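PDB 6R5T: periplasmic beta-glucosidase from Pseudomonas aeruginosa, which probably hydrolyses terminal, non-reducing beta-D-glucosyl residues to release beta-D-glucose in the bacterial periplasm. Local coordinates for residues D128-D132 against A133-R137; Q436-L439 against D440-S444; V477-Q481 against G482-E486; L493-P496 against A497-R501. The protein carries 1 engineered substitution. All blocks are in the same frame, centred on the assembly; numbering follows the deposited sequence.

In the fold
Contact 1 lies in the TIM-barrel domain and the other three in the C-terminal alpha/beta domain; the two parts meet where contact 1 touches contacts 3 and 4. Contacts 1 and 3 meet at the bound disaccharide: Arg137 and Glu486 both bond its glucose, and Arg137 NH1 packs 3.7 Å from Glu486 CD. Contact 2 lies on contact 3, with Leu442 CD2 3.5 Å from Gly482 C. Contacts 3 and 4 mark the start and finish of the loop between strand 472-478 and helix 497-508; Gln499 OE1 reaches back to Gly478 N at 2.8 Å, probably a hydrogen bond. Contact 4 touches contact 1 through Leu493, whereas contacts 1 and 2 stay about 8 Å apart at their nearest atoms.

Contact 1 (D128-D132 against A133-R137); sequences DITRD and ARWGR. With BGC (beta-D-glucopyranose), chain C.
Asp132 and Trp135 form the ends of a type I beta turn, closed by a 3.3 Å hydrogen bond from Trp135 N to Asp132 O. The side chain of Asp132 reinforces this bend. With CG anti to the backbone N (chi1 -170°), its carboxylate swings forward beside Arg134 and lies nearly coplanar with the guanidinium. Arg134 grips it side-on: Arg134 NE donates to Asp132 OD1 at 3.0 Å and Arg134 NH2 to Asp132 OD2 at 2.8 Å, each using the syn lone pair of its oxygen. The anti lone pair of OD1 is taken by Arg134 N, also at 3.0 Å, which makes an Asx turn. Aspartate suits this place because its short side chain can serve a backbone N-H two residues on and a salt bridge together. The remaining arm of Arg134, NH1, donates to Val574 O and Gly572 O of the second subunit, so the arginine that holds Asp132 also reaches across to the other chain.

Past the turn, the indole of Trp135 is met at its edge by Thr130, whose CG2 lies 3.5 Å from Trp135 CZ3; Trp135 NE1 is held by Asp189. Asp128 comes near the same edge, its carboxylate engaged by Tyr208 and by His177, which itself bonds the glucose. One indole face carries Arg137 CB. From there the arginine bends at chi3 and reaches the glucose, Arg137 NH1 bonding O6 and NH2 bonding O1, both at 3.0 Å. The loop follows strand 121-122 of the TIM barrel and brings Arg137 into the sugar-binding pocket, as expected at the C-terminal ends of the barrel strands.

Contact 2 (Q436-L439 against D440-S444); sequences QAIL and DYLNS
The side-chain amide of Gln436 and the carboxylate of Asp440, one helical turn further on, are turned 41° against each other. Gln436 NE2 donates to Asp440 OD1 at 2.8 Å; OD1 lies in the amide plane, yet the donor stands above the carboxylate plane rather than at its edge. Gln436 gets there by a bend at chi2 (64°), which curls its amide over toward the next turn. This polar pairing suits the exposed side of the helix. The third flat group, the Tyr441 ring, is carried away from that pair and stacks on Phe600 of the second subunit, while its OH bonds Ser488 OG of its own chain.

Beneath these groups runs ordinary helical bonding. Asp440 N donates to Gln436 O at 2.8 Å and Leu442 N to Ile438 O at 2.9 Å, while Asn443 N, the last of these i to i-4 donors, reaches Leu439 O at 3.0 Å. Asn443 then leaves helical angles. Ser444 helps close the end: its OG donates to Asp440 O at 2.8 Å and its backbone N to Tyr441 O. A small hydroxyl residue is apt here, since it can fold back onto a carbonyl of the last turn. The Asn443 side chain accepts from Val449 N, tying the helix to the loop that follows.

Ile438 and Leu442 run side by side, Ile438 CG2 to Leu442 CD1 at 3.9 Å. Leu442 also rests on Ser480 and Met483 beyond strand 472-478, while Ile438 and Tyr441 of helix 436-442 pack against the second subunit.

Contact 3 (V477-Q481 against G482-E486); sequences VGESQ and GMAHE. With BGC (beta-D-glucopyranose), chain C; GAL (beta-D-galactopyranose), chain B.
Met483 lies obliquely across Glu479, its SD 3.9 Å from Glu479 CB, and runs on past Ser480, whose OG is 3.6 Å from Met483 CG. An extended, apolar methionine suits this place, where it also packs on Leu442 and on Phe600 of the second subunit. Ser480 N is buried there without a hydrogen-bonding partner. The chain is held in this curl by Met483 N donating to Ser480 O at 2.9 Å and Ala484 N to Gln481 O at 3.1 Å, both i to i-3 bonds, as in a 3-10 turn, and both from above the carbonyl plane. A water links Ser480 OG to Gly482 N. This short 3-10 segment follows soon after strand 472-478 of the C-terminal alpha/beta domain. At Gly478 the backbone angles would drive a CB into the carbonyl oxygen of Val477, and glycine escapes that clash.

Beyond the turn the backbone straightens and presents Glu486 to the sugars. The Glu486 side chain is extended, and its carboxylate accepts from the glucose O6 at OE2 (2.7 Å) and from the galactose O6 at OE1 (2.9 Å). OE2 is also held by Tyr190 of the same chain and by Arg585 of the second subunit. Further back, Glu479 is locked by salt bridges to Arg521 and Arg490, and Gln481 NE2 is held by Glu448.

Contact 4 (L493-P496 against A497-R501); sequences LRIP and ASQRR
The carbonyl oxygen of Ile495 is gripped by Arg500 NE at 2.9 Å and by a water at 3.0 Å, which in turn accepts from Arg500 NH2. The oxygen lies close to the plane of the guanidinium, at its edge, so direct bond and water bridge together fix the rotation of that group. Arg500 arrives there by bending at chi3 (-76°), which folds its end back past the helix start.

On one face of this guanidinium lies that of Arg494, with centres 3.9 Å apart and planes 17° from parallel; NH2 of Arg500 sits over the centre of the Arg494 group. Two like charges stacked this closely would be costly alone, but Asp492 makes a salt bridge to Arg494 and probably offsets part of the cost. Arginine suits both positions, since its flat group can stack while bonding in its own plane.

Pro496 occupies the N-cap position. Its O accepts from Arg500 N at 3.0 Å, in the carbonyl plane, and more weakly from Gln499 N. Its rigid ring lies beside Gln499, Pro496 CG to Gln499 NE2 at 3.5 Å, while Ile495 CG2 touches Gln499 CB at 3.6 Å. Gln499 bonds Val432 O and Gly478 N through its amide. Proline is tolerated at this N-cap because an N-H here has no helix carbonyl to bond; helix 497-508 is the helix of a beta-alpha-beta crossover between parallel strands 472-478 and 513-518.

Contact 1 (D128-D132 against A133-R137)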
loop_
_atom_site.group_PDB
_atom_site.type_symbol
_atom_site.label_atom_id
_atom_site.label_comp_id
_atom_site.label_asym_id
_atom_site.label_seq_id
_atom_site.Cartn_x
_atom_site.Cartn_y
_atom_site.Cartn_z
ATOM N N ASP A 128 -5.048 -9.901 -14.058
ATOM C CA ASP A 128 -4.355 -8.911 -13.218
ATOM C C ASP A 128 -3.845 -9.600 -11.949
ATOM O O ASP A 128 -4.624 -10.272 -11.289
ATOM C CB ASP A 128 -5.283 -7.767 -12.879
ATOM C CG ASP A 128 -6.007 -7.153 -14.060
ATOM O OD1 ASP A 128 -5.356 -6.977 -15.082
ATOM O OD2 ASP A 128 -7.172 -6.846 -13.906
ATOM N N ILE A 129 -2.552 -9.460 -11.618
ATOM C CA ILE A 129 -2.000 -9.918 -10.327
ATOM C C ILE A 129 -2.650 -9.107 -9.218
ATOM O O ILE A 129 -2.724 -7.864 -9.300
ATOM C CB ILE A 129 -0.473 -9.712 -10.363
ATOM C CG1 ILE A 129 0.120 -10.657 -11.403
ATOM C CG2 ILE A 129 0.203 -9.858 -9.029
ATOM C CD1 ILE A 129 -0.047 -12.097 -11.083
ATOM N N THR A 130 -2.998 -9.786 -8.122
ATOM C CA THR A 130 -3.619 -9.119 -6.955
ATOM C C THR A 130 -2.873 -9.451 -5.659
ATOM O O THR A 130 -2.815 -10.596 -5.271
ATOM C CB THR A 130 -5.094 -9.464 -6.808
ATOM O OG1 THR A 130 -5.221 -10.887 -6.698
ATOM C CG2 THR A 130 -5.866 -8.931 -8.006
ATOM N N ARG A 131 -2.299 -8.412 -5.062
ATOM C CA ARG A 131 -1.605 -8.521 -3.759
ATOM C C ARG A 131 -2.359 -7.757 -2.652
ATOM O O ARG A 131 -1.892 -7.800 -1.461
ATOM C CB ARG A 131 -0.190 -7.980 -3.879
ATOM C CG ARG A 131 0.704 -8.817 -4.774
ATOM C CD ARG A 131 2.075 -8.186 -4.921
ATOM N NE ARG A 131 2.969 -9.123 -5.604
ATOM C CZ ARG A 131 4.169 -8.813 -6.049
ATOM N NH1 ARG A 131 4.669 -7.592 -5.845
ATOM N NH2 ARG A 131 4.891 -9.743 -6.615
ATOM N N ASP A 132 -3.473 -7.123 -2.970
ATOM C CA ASP A 132 -4.215 -6.279 -2.012
ATOM C C ASP A 132 -5.621 -6.826 -1.920
ATOM O O ASP A 132 -6.443 -6.587 -2.777
ATOM C CB ASP A 132 -4.196 -4.818 -2.424
ATOM C CG ASP A 132 -4.741 -3.857 -1.376
ATOM O OD1 ASP A 132 -5.690 -4.233 -0.621
ATOM O OD2 ASP A 132 -4.136 -2.735 -1.298
ATOM N N ALA A 133 -5.884 -7.537 -0.820
ATOM C CA ALA A 133 -7.171 -8.219 -0.615
ATOM C C ALA A 133 -8.360 -7.242 -0.533
ATOM O O ALA A 133 -9.496 -7.685 -0.623
ATOM C CB ALA A 133 -7.073 -9.055 0.662
ATOM N N ARG A 134 -8.141 -5.948 -0.307
ATOM C CA ARG A 134 -9.285 -4.992 -0.179
ATOM C C ARG A 134 -9.999 -4.777 -1.509
ATOM O O ARG A 134 -11.183 -4.426 -1.511
ATOM C CB ARG A 134 -8.772 -3.635 0.304
ATOM C CG ARG A 134 -8.155 -3.685 1.691
ATOM C CD ARG A 134 -7.575 -2.333 2.049
ATOM N NE ARG A 134 -6.340 -2.097 1.332
ATOM C CZ ARG A 134 -5.565 -1.043 1.532
ATOM N NH1 ARG A 134 -5.917 -0.092 2.372
ATOM N NH2 ARG A 134 -4.462 -0.904 0.842
ATOM N N TRP A 135 -9.304 -4.967 -2.610
ATOM C CA TRP A 135 -9.864 -4.643 -3.949
ATOM C C TRP A 135 -11.037 -5.595 -4.273
ATOM O O TRP A 135 -10.868 -6.811 -4.198
ATOM C CB TRP A 135 -8.733 -4.747 -4.959
ATOM C CG TRP A 135 -9.063 -4.262 -6.347
ATOM C CD1 TRP A 135 -9.541 -3.037 -6.685
ATOM C CD2 TRP A 135 -8.752 -4.899 -7.595
ATOM N NE1 TRP A 135 -9.589 -2.887 -8.048
ATOM C CE2 TRP A 135 -9.081 -4.003 -8.630
ATOM C CE3 TRP A 135 -8.211 -6.137 -7.945
ATOM C CZ2 TRP A 135 -8.872 -4.290 -9.982
ATOM C CZ3 TRP A 135 -8.041 -6.446 -9.280
ATOM C CH2 TRP A 135 -8.357 -5.518 -10.297
ATOM N N GLY A 136 -12.164 -5.058 -4.730
ATOM C CA GLY A 136 -13.348 -5.887 -4.970
ATOM C C GLY A 136 -13.170 -6.810 -6.150
ATOM O O GLY A 136 -13.822 -7.842 -6.201
ATOM N N ARG A 137 -12.222 -6.530 -7.031
ATOM C CA ARG A 137 -12.056 -7.365 -8.248
ATOM C C ARG A 137 -11.057 -8.493 -8.069
ATOM O O ARG A 137 -10.751 -9.190 -9.056
ATOM C CB ARG A 137 -11.724 -6.451 -9.413
ATOM C CG ARG A 137 -12.778 -5.375 -9.592
ATOM C CD ARG A 137 -12.646 -4.567 -10.892
ATOM N NE ARG A 137 -13.119 -5.402 -11.981
ATOM C CZ ARG A 137 -13.669 -4.959 -13.118
ATOM N NH1 ARG A 137 -13.766 -3.661 -13.344
ATOM N NH2 ARG A 137 -14.138 -5.857 -13.984
HETATM C C2 BGC C . -15.669 -5.397 -18.444
HETATM C C3 BGC C . -16.448 -4.221 -19.067
HETATM C C4 BGC C . -17.007 -3.404 -17.871
HETATM C C5 BGC C . -15.790 -2.908 -17.070
HETATM C C6 BGC C . -16.177 -2.137 -15.827
HETATM C C1 BGC C . -14.573 -4.844 -17.526
HETATM O O1 BGC C . -14.017 -5.975 -16.931
HETATM O O2 BGC C . -15.054 -6.260 -19.394
HETATM O O3 BGC C . -17.549 -4.748 -19.833
HETATM O O4 BGC C . -17.733 -2.287 -18.410
HETATM O O5 BGC C . -15.145 -4.016 -16.516
HETATM O O6 BGC C . -14.999 -1.678 -15.154
HETATM O O HOH W 1 -3.154 -8.451 0.812
#

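Contact 2 (Q436-L439 against D440-S444)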
loop_
_atom_site.group_PDB
_atom_site.type_symbol
_atom_site.label_atom_id
_atom_site.label_comp_id
_atom_site.label_asym_id
_atom_site.label_seq_id
_atom_site.Cartn_x
_atom_site.Cartn_y
_atom_site.Cartn_z
ATOM N N GLN A 436 -26.941 -0.720 8.181
ATOM C CA GLN A 436 -27.954 -0.385 7.157
ATOM C C GLN A 436 -27.296 0.360 5.985
ATOM O O GLN A 436 -27.771 0.182 4.852
ATOM C CB GLN A 436 -29.089 0.429 7.797
ATOM C CG GLN A 436 -30.222 0.747 6.815
ATOM C CD GLN A 436 -30.937 -0.483 6.333
ATOM O OE1 GLN A 436 -31.363 -1.345 7.114
ATOM N NE2 GLN A 436 -31.023 -0.613 5.016
ATOM N N ALA A 437 -26.214 1.096 6.196
ATOM C CA ALA A 437 -25.548 1.836 5.095
ATOM C C ALA A 437 -24.930 0.831 4.120
ATOM O O ALA A 437 -24.885 1.098 2.919
ATOM C CB ALA A 437 -24.508 2.808 5.616
ATOM N N ILE A 438 -24.407 -0.285 4.637
ATOM C CA ILE A 438 -23.872 -1.356 3.759
ATOM C C ILE A 438 -25.004 -2.068 3.019
ATOM O O ILE A 438 -24.865 -2.301 1.792
ATOM C CB ILE A 438 -22.967 -2.304 4.572
ATOM C CG1 ILE A 438 -21.726 -1.513 5.008
ATOM C CG2 ILE A 438 -22.628 -3.525 3.733
ATOM C CD1 ILE A 438 -20.816 -2.317 5.873
ATOM N N LEU A 439 -26.124 -2.354 3.700
ATOM C CA LEU A 439 -27.272 -2.939 2.973
ATOM C C LEU A 439 -27.730 -1.959 1.901
ATOM O O LEU A 439 -28.102 -2.438 0.820
ATOM C CB LEU A 439 -28.423 -3.242 3.922
ATOM C CG LEU A 439 -28.184 -4.329 4.958
ATOM C CD1 LEU A 439 -29.424 -4.475 5.851
ATOM C CD2 LEU A 439 -27.875 -5.654 4.315
ATOM N N ASP A 440 -27.746 -0.661 2.179
ATOM C CA ASP A 440 -28.176 0.353 1.186
ATOM C C ASP A 440 -27.267 0.319 -0.044
ATOM O O ASP A 440 -27.748 0.349 -1.202
ATOM C CB ASP A 440 -28.165 1.763 1.755
ATOM C CG ASP A 440 -29.157 1.966 2.893
ATOM O OD1 ASP A 440 -30.102 1.153 3.017
ATOM O OD2 ASP A 440 -28.931 2.969 3.624
ATOM N N TYR A 441 -25.966 0.209 0.191
ATOM C CA TYR A 441 -25.008 0.058 -0.909
ATOM C C TYR A 441 -25.316 -1.219 -1.730
ATOM O O TYR A 441 -25.346 -1.189 -2.978
ATOM C CB TYR A 441 -23.612 -0.034 -0.302
ATOM C CG TYR A 441 -22.578 -0.263 -1.342
ATOM C CD1 TYR A 441 -22.084 0.814 -2.074
ATOM C CD2 TYR A 441 -22.096 -1.528 -1.577
ATOM C CE1 TYR A 441 -21.118 0.607 -3.049
ATOM C CE2 TYR A 441 -21.163 -1.750 -2.562
ATOM C CZ TYR A 441 -20.663 -0.671 -3.268
ATOM O OH TYR A 441 -19.690 -0.851 -4.188
ATOM N N LEU A 442 -25.458 -2.361 -1.063
ATOM C CA LEU A 442 -25.592 -3.655 -1.759
ATOM C C LEU A 442 -26.908 -3.748 -2.548
ATOM O O LEU A 442 -26.960 -4.496 -3.530
ATOM C CB LEU A 442 -25.483 -4.797 -0.760
ATOM C CG LEU A 442 -24.107 -4.901 -0.104
ATOM C CD1 LEU A 442 -24.250 -5.843 1.049
ATOM C CD2 LEU A 442 -23.039 -5.328 -1.133
ATOM N N ASN A 443 -27.928 -3.027 -2.114
ATOM C CA ASN A 443 -29.218 -2.986 -2.847
ATOM C C ASN A 443 -29.324 -1.764 -3.767
ATOM O O ASN A 443 -30.415 -1.556 -4.313
ATOM C CB ASN A 443 -30.373 -3.120 -1.853
ATOM C CG ASN A 443 -30.592 -4.557 -1.449
ATOM O OD1 ASN A 443 -30.317 -5.483 -2.225
ATOM N ND2 ASN A 443 -31.022 -4.761 -0.225
ATOM N N SER A 444 -28.245 -1.030 -3.985
ATOM C CA SER A 444 -28.154 0.083 -4.965
ATOM C C SER A 444 -28.108 -0.550 -6.362
ATOM O O SER A 444 -27.262 -1.445 -6.616
ATOM C CB SER A 444 -26.939 0.984 -4.724
ATOM O OG SER A 444 -27.140 1.732 -3.546
#

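Contact 3 (V477-Q481 against G482-E486)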
loop_
_atom_site.group_PDB
_atom_site.type_symbol
_atom_site.label_atom_id
_atom_site.label_comp_id
_atom_site.label_asym_id
_atom_site.label_seq_id
_atom_site.Cartn_x
_atom_site.Cartn_y
_atom_site.Cartn_z
ATOM N N VAL A 477 -21.726 -18.631 5.850
ATOM C CA VAL A 477 -21.453 -17.241 6.224
ATOM C C VAL A 477 -20.391 -16.669 5.291
ATOM O O VAL A 477 -19.684 -17.430 4.599
ATOM C CB VAL A 477 -20.993 -17.153 7.680
ATOM C CG1 VAL A 477 -22.157 -17.412 8.619
ATOM C CG2 VAL A 477 -19.808 -18.058 7.984
ATOM N N GLY A 478 -20.282 -15.339 5.305
ATOM C CA GLY A 478 -19.195 -14.645 4.609
ATOM C C GLY A 478 -19.739 -13.437 3.873
ATOM O O GLY A 478 -20.596 -12.737 4.392
ATOM N N GLU A 479 -19.286 -13.214 2.656
ATOM C CA GLU A 479 -19.639 -12.016 1.869
ATOM C C GLU A 479 -20.779 -12.333 0.919
ATOM O O GLU A 479 -20.871 -13.448 0.422
ATOM C CB GLU A 479 -18.445 -11.515 1.032
ATOM C CG GLU A 479 -17.230 -11.139 1.837
ATOM C CD GLU A 479 -16.081 -10.685 0.920
ATOM O OE1 GLU A 479 -15.871 -11.326 -0.131
ATOM O OE2 GLU A 479 -15.395 -9.675 1.289
ATOM N N SER A 480 -21.638 -11.371 0.660
ATOM C CA SER A 480 -22.510 -11.404 -0.509
ATOM C C SER A 480 -21.693 -11.007 -1.735
ATOM O O SER A 480 -20.616 -10.388 -1.610
ATOM C CB SER A 480 -23.734 -10.535 -0.310
ATOM O OG SER A 480 -23.375 -9.164 -0.223
ATOM N N GLN A 481 -22.157 -11.418 -2.922
ATOM C CA GLN A 481 -21.281 -11.286 -4.109
ATOM C C GLN A 481 -21.081 -9.798 -4.427
ATOM O O GLN A 481 -20.047 -9.463 -4.996
ATOM C CB GLN A 481 -21.815 -12.113 -5.283
ATOM C CG GLN A 481 -23.222 -11.770 -5.706
ATOM C CD GLN A 481 -23.431 -10.480 -6.443
ATOM O OE1 GLN A 481 -22.611 -10.070 -7.257
ATOM N NE2 GLN A 481 -24.552 -9.823 -6.158
ATOM N N GLY A 482 -22.016 -8.928 -4.061
ATOM C CA GLY A 482 -21.833 -7.485 -4.317
ATOM C C GLY A 482 -20.793 -6.856 -3.403
ATOM O O GLY A 482 -20.491 -5.646 -3.608
ATOM N N MET A 483 -20.254 -7.600 -2.431
ATOM C CA MET A 483 -19.133 -7.087 -1.597
ATOM C C MET A 483 -17.814 -7.344 -2.303
ATOM O O MET A 483 -16.816 -6.765 -1.873
ATOM C CB MET A 483 -19.061 -7.762 -0.239
ATOM C CG MET A 483 -20.284 -7.464 0.609
ATOM S SD MET A 483 -20.173 -8.275 2.214
ATOM C CE MET A 483 -21.772 -7.874 2.911
ATOM N N ALA A 484 -17.793 -8.153 -3.333
ATOM C CA ALA A 484 -16.523 -8.526 -4.016
ATOM C C ALA A 484 -16.739 -8.418 -5.510
ATOM O O ALA A 484 -16.717 -9.418 -6.248
ATOM C CB ALA A 484 -16.058 -9.910 -3.631
ATOM N N HIS A 485 -16.975 -7.190 -5.917
ATOM C CA HIS A 485 -17.349 -6.885 -7.302
ATOM C C HIS A 485 -16.668 -5.566 -7.700
ATOM O O HIS A 485 -15.956 -4.947 -6.886
ATOM C CB HIS A 485 -18.862 -7.107 -7.342
ATOM C CG HIS A 485 -19.670 -5.987 -7.843
ATOM N ND1 HIS A 485 -20.144 -5.030 -7.005
ATOM C CD2 HIS A 485 -19.991 -5.622 -9.091
ATOM C CE1 HIS A 485 -20.784 -4.134 -7.718
ATOM N NE2 HIS A 485 -20.704 -4.467 -9.000
ATOM N N GLU A 486 -16.846 -5.175 -8.932
ATOM C CA GLU A 486 -16.328 -3.854 -9.338
ATOM C C GLU A 486 -16.748 -2.779 -8.333
ATOM O O GLU A 486 -17.946 -2.696 -7.938
ATOM C CB GLU A 486 -16.814 -3.536 -10.736
ATOM C CG GLU A 486 -16.406 -2.152 -11.177
ATOM C CD GLU A 486 -16.874 -1.754 -12.546
ATOM O OE1 GLU A 486 -17.614 -2.586 -13.172
ATOM O OE2 GLU A 486 -16.429 -0.669 -13.056
HETATM C C2 BGC C . -15.669 -5.397 -18.444
HETATM C C3 BGC C . -16.448 -4.221 -19.067
HETATM C C4 BGC C . -17.007 -3.404 -17.871
HETATM C C5 BGC C . -15.790 -2.908 -17.070
HETATM C C6 BGC C . -16.177 -2.137 -15.827
HETATM C C1 BGC C . -14.573 -4.844 -17.526
HETATM O O1 BGC C . -14.017 -5.975 -16.931
HETATM O O2 BGC C . -15.054 -6.260 -19.394
HETATM O O3 BGC C . -17.549 -4.748 -19.833
HETATM O O4 BGC C . -17.733 -2.287 -18.410
HETATM O O5 BGC C . -15.145 -4.016 -16.516
HETATM O O6 BGC C . -14.999 -1.678 -15.154
HETATM C C1 GAL B . -19.114 -2.200 -18.044
HETATM C C2 GAL B . -19.942 -3.393 -18.561
HETATM C C3 GAL B . -21.407 -3.149 -18.183
HETATM C C4 GAL B . -21.490 -2.991 -16.647
HETATM C C5 GAL B . -20.536 -1.858 -16.218
HETATM C C6 GAL B . -20.458 -1.731 -14.702
HETATM O O2 GAL B . -19.787 -3.494 -19.967
HETATM O O3 GAL B . -22.163 -4.305 -18.598
HETATM O O4 GAL B . -21.053 -4.263 -16.115
HETATM O O5 GAL B . -19.150 -2.122 -16.632
HETATM O O6 GAL B . -19.496 -0.702 -14.362
HETATM O O HOH W 2 -24.537 -8.602 -2.707
#

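Contact 4 (L493-P496 against A497-R501)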
loop_
_atom_site.group_PDB
_atom_site.type_symbol
_atom_site.label_atom_id
_atom_site.label_comp_id
_atom_site.label_asym_id
_atom_site.label_seq_id
_atom_site.Cartn_x
_atom_site.Cartn_y
_atom_site.Cartn_z
ATOM N N LEU A 493 -11.544 -6.853 6.390
ATOM C CA LEU A 493 -11.500 -8.149 5.678
ATOM C C LEU A 493 -12.180 -9.248 6.502
ATOM O O LEU A 493 -12.154 -10.399 6.058
ATOM C CB LEU A 493 -10.060 -8.563 5.366
ATOM C CG LEU A 493 -9.289 -7.555 4.499
ATOM C CD1 LEU A 493 -7.870 -8.042 4.421
ATOM C CD2 LEU A 493 -9.909 -7.418 3.107
ATOM N N ARG A 494 -12.809 -8.908 7.605
ATOM C CA ARG A 494 -13.500 -9.940 8.414
ATOM C C ARG A 494 -14.829 -10.350 7.775
ATOM O O ARG A 494 -15.406 -9.657 6.928
ATOM C CB ARG A 494 -13.745 -9.424 9.828
ATOM C CG ARG A 494 -12.472 -9.249 10.632
ATOM C CD ARG A 494 -12.686 -8.560 11.953
ATOM N NE ARG A 494 -13.248 -7.242 11.741
ATOM C CZ ARG A 494 -13.644 -6.410 12.705
ATOM N NH1 ARG A 494 -13.475 -6.733 13.972
ATOM N NH2 ARG A 494 -14.214 -5.259 12.391
ATOM N N ILE A 495 -15.334 -11.470 8.256
ATOM C CA ILE A 495 -16.760 -11.764 8.030
ATOM C C ILE A 495 -17.526 -10.572 8.572
ATOM O O ILE A 495 -17.201 -9.995 9.603
ATOM C CB ILE A 495 -17.095 -13.087 8.734
ATOM C CG1 ILE A 495 -16.406 -14.286 8.091
ATOM C CG2 ILE A 495 -18.583 -13.298 8.849
ATOM C CD1 ILE A 495 -16.552 -15.608 8.830
ATOM N N PRO A 496 -18.636 -10.168 7.919
ATOM C CA PRO A 496 -19.426 -9.064 8.456
ATOM C C PRO A 496 -19.826 -9.259 9.928
ATOM O O PRO A 496 -20.129 -10.371 10.348
ATOM C CB PRO A 496 -20.656 -9.021 7.556
ATOM C CG PRO A 496 -20.113 -9.577 6.231
ATOM C CD PRO A 496 -19.136 -10.659 6.626
ATOM N N ALA A 497 -19.881 -8.153 10.663
ATOM C CA ALA A 497 -20.099 -8.161 12.119
ATOM C C ALA A 497 -21.405 -8.871 12.489
ATOM O O ALA A 497 -21.422 -9.581 13.507
ATOM C CB ALA A 497 -20.092 -6.756 12.660
ATOM N N SER A 498 -22.470 -8.683 11.724
ATOM C CA SER A 498 -23.777 -9.309 12.081
ATOM C C SER A 498 -23.584 -10.824 12.108
ATOM O O SER A 498 -24.183 -11.542 12.965
ATOM C CB SER A 498 -24.885 -8.939 11.162
ATOM O OG SER A 498 -24.518 -9.260 9.812
ATOM N N GLN A 499 -22.810 -11.338 11.153
ATOM C CA GLN A 499 -22.557 -12.781 11.054
ATOM C C GLN A 499 -21.548 -13.249 12.120
ATOM O O GLN A 499 -21.631 -14.406 12.538
ATOM C CB GLN A 499 -22.135 -13.104 9.637
ATOM C CG GLN A 499 -23.221 -12.846 8.602
ATOM C CD GLN A 499 -22.663 -13.118 7.228
ATOM O OE1 GLN A 499 -22.296 -14.271 6.985
ATOM N NE2 GLN A 499 -22.557 -12.100 6.369
ATOM N N ARG A 500 -20.547 -12.435 12.469
ATOM C CA ARG A 500 -19.584 -12.858 13.530
ATOM C C ARG A 500 -20.317 -12.918 14.870
ATOM O O ARG A 500 -20.017 -13.824 15.660
ATOM C CB ARG A 500 -18.391 -11.908 13.632
ATOM C CG ARG A 500 -17.510 -11.993 12.407
ATOM C CD ARG A 500 -16.166 -11.274 12.499
ATOM N NE ARG A 500 -16.404 -9.878 12.347
ATOM C CZ ARG A 500 -16.450 -9.008 13.339
ATOM N NH1 ARG A 500 -16.152 -9.406 14.562
ATOM N NH2 ARG A 500 -16.720 -7.742 13.086
ATOM N N ARG A 501 -21.287 -12.036 15.085
ATOM C CA ARG A 501 -22.110 -12.100 16.325
ATOM C C ARG A 501 -22.848 -13.441 16.342
ATOM O O ARG A 501 -22.907 -14.112 17.418
ATOM C CB ARG A 501 -23.082 -10.924 16.317
ATOM C CG ARG A 501 -23.884 -10.817 17.600
ATOM C CD ARG A 501 -24.730 -9.559 17.507
ATOM N NE ARG A 501 -25.549 -9.453 18.709
ATOM C CZ ARG A 501 -26.618 -8.666 18.827
ATOM N NH1 ARG A 501 -27.052 -7.959 17.799
ATOM N NH2 ARG A 501 -27.291 -8.659 19.964
HETATM O O HOH W 3 -16.729 -7.081 10.262
#